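Local structure of tyrosine--tRNA ligase, mitochondrial (Emericella nidulans, 5IHX) at residues 233-238 and 275-280. The protein probably charges mitochondrial tRNA(Tyr) with tyrosine at the expense of ATP, as a class I aminoacyl-tRNA synthetase. Numbering follows the deposited sequence.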
loop_
_atom_site.group_PDB
_atom_site.type_symbol
_atom_site.label_atom_id
_atom_site.label_comp_id
_atom_site.label_asym_id
_atom_site.label_seq_id
_atom_site.Cartn_x
_atom_site.Cartn_y
_atom_site.Cartn_z
ATOM N N CYS A 233 8.006 13.982 18.415
ATOM C CA CYS A 233 8.699 12.722 18.668
ATOM C C CYS A 233 9.861 12.520 17.697
ATOM O O CYS A 233 9.744 11.817 16.692
ATOM C CB CYS A 233 7.727 11.554 18.572
ATOM S SG CYS A 233 8.395 10.031 19.220
ATOM N N GLN A 234 10.993 13.134 18.023
ATOM C CA GLN A 234 12.144 13.159 17.131
ATOM C C GLN A 234 12.962 11.865 17.162
ATOM O O GLN A 234 13.671 11.558 16.201
ATOM C CB GLN A 234 13.034 14.350 17.493
ATOM C CG GLN A 234 14.175 14.608 16.528
ATOM C CD GLN A 234 14.974 15.840 16.898
ATOM O OE1 GLN A 234 14.455 16.759 17.529
ATOM N NE2 GLN A 234 16.241 15.866 16.504
ATOM N N VAL A 235 12.851 11.107 18.251
ATOM C CA VAL A 235 13.693 9.927 18.458
ATOM C C VAL A 235 12.890 8.628 18.536
ATOM O O VAL A 235 11.787 8.602 19.080
ATOM C CB VAL A 235 14.533 10.064 19.752
ATOM C CG1 VAL A 235 15.503 8.896 19.894
ATOM C CG2 VAL A 235 15.290 11.386 19.762
ATOM N N GLN A 236 13.442 7.556 17.969
ATOM C CA GLN A 236 12.868 6.222 18.123
ATOM C C GLN A 236 13.890 5.269 18.727
ATOM O O GLN A 236 15.062 5.291 18.353
ATOM C CB GLN A 236 12.382 5.661 16.784
ATOM C CG GLN A 236 11.832 4.235 16.897
ATOM C CD GLN A 236 11.322 3.651 15.583
ATOM O OE1 GLN A 236 10.887 2.500 15.540
ATOM N NE2 GLN A 236 11.369 4.438 14.513
ATOM N N VAL A 237 13.433 4.436 19.660
ATOM C CA VAL A 237 14.250 3.362 20.211
ATOM C C VAL A 237 13.585 2.013 19.948
ATOM O O VAL A 237 12.363 1.889 20.006
ATOM C CB VAL A 237 14.488 3.548 21.729
ATOM C CG1 VAL A 237 13.169 3.616 22.482
ATOM C CG2 VAL A 237 15.360 2.423 22.281
ATOM N N GLY A 238 14.398 1.005 19.648
ATOM C CA GLY A 238 13.894 -0.332 19.392
ATOM C C GLY A 238 14.886 -1.400 19.802
ATOM O O GLY A 238 15.979 -1.094 20.275
ATOM N N LYS A 275 16.795 16.786 13.059
ATOM C CA LYS A 275 16.622 15.623 12.196
ATOM C C LYS A 275 16.247 14.396 13.024
ATOM O O LYS A 275 16.711 14.247 14.157
ATOM C CB LYS A 275 17.900 15.356 11.399
ATOM C CG LYS A 275 18.234 16.451 10.390
ATOM C CD LYS A 275 19.601 16.237 9.758
ATOM C CE LYS A 275 19.932 17.326 8.745
ATOM N NZ LYS A 275 18.975 17.384 7.609
ATOM N N PRO A 276 15.397 13.516 12.468
ATOM C CA PRO A 276 15.075 12.274 13.179
ATOM C C PRO A 276 16.318 11.428 13.408
ATOM O O PRO A 276 17.246 11.460 12.603
ATOM C CB PRO A 276 14.092 11.567 12.240
ATOM C CG PRO A 276 14.369 12.146 10.896
ATOM C CD PRO A 276 14.750 13.571 11.147
ATOM N N ILE A 277 16.336 10.683 14.506
ATOM C CA ILE A 277 17.489 9.873 14.853
ATOM C C ILE A 277 17.002 8.780 15.794
ATOM O O ILE A 277 15.929 8.900 16.373
ATOM C CB ILE A 277 18.600 10.732 15.501
ATOM C CG1 ILE A 277 19.894 9.929 15.661
ATOM C CG2 ILE A 277 18.118 11.334 16.827
ATOM C CD1 ILE A 277 21.093 10.790 16.011
ATOM N N GLY A 278 17.760 7.701 15.928
ATOM C CA GLY A 278 17.339 6.611 16.786
ATOM C C GLY A 278 18.489 5.762 17.274
ATOM O O GLY A 278 19.645 5.997 16.923
ATOM N N PHE A 279 18.167 4.773 18.100
ATOM C CA PHE A 279 19.170 3.838 18.583
ATOM C C PHE A 279 18.513 2.541 19.014
ATOM O O PHE A 279 17.291 2.472 19.157
ATOM C CB PHE A 279 19.971 4.448 19.738
ATOM C CG PHE A 279 19.139 4.842 20.924
ATOM C CD1 PHE A 279 18.435 6.033 20.932
ATOM C CD2 PHE A 279 19.091 4.034 22.050
ATOM C CE1 PHE A 279 17.682 6.401 22.033
ATOM C CE2 PHE A 279 18.341 4.396 23.150
ATOM C CZ PHE A 279 17.637 5.584 23.143
ATOM N N THR A 280 19.332 1.511 19.197
ATOM C CA THR A 280 18.839 0.196 19.576
ATOM C C THR A 280 19.324 -0.201 20.963
ATOM O O THR A 280 20.303 0.348 21.473
ATOM C CB THR A 280 19.289 -0.879 18.576
ATOM O OG1 THR A 280 20.721 -0.936 18.545
ATOM C CG2 THR A 280 18.761 -0.571 17.183
#
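Phe279 lays one face of its ring against Val237, whose CG2 sits over that face, 4.1 Å from the ring centroid, a CH-pi contact. CG of Phe279 stands between its own backbone N and carbonyl carbon (chi1 59°), and the ring lies close to the side chains of 235-238. There Val235 CG1 meets the ring edge, 3.9 Å from Phe279 CE1, while Val235 CG2 runs beside Ile277 CG2. These four apolar side chains share one face of the sheet; Gln236 and Thr280 project from the other.

The pairing beneath them is parallel: the axes of 235-238 and 277-280 are 4.8 Å apart, with their directions 16° from each other. Ile277 N donates to Gln234 O and Gln236 N to Ile277 O, then Phe279 N to Gln236 O and Gly238 N to Phe279 O, all at 3.2 to 3.3 Å. At the N-terminal end of the pair Gln234 adds a side-chain bond, its NE2 lying 2.9 Å from Lys275 O. This amide reaches Lys275 O from above the carbonyl plane, 46° out of it; NE2 also bonds Leu273 O, while OE1 accepts from Lys64, so both ends of the group are held.

Gly278 CA packs 3.1 Å from Gln236 O. Gln236 sends its extended chain away from 275-280 to the bound tyrosine, with OE1 fixed by Gln221, another pocket residue. With helix 243-259 between them, the two strands form a beta-alpha-beta crossover of the Rossmann-like catalytic domain of class I synthetases, carrying Gln236, one of the residues of the tyrosine pocket.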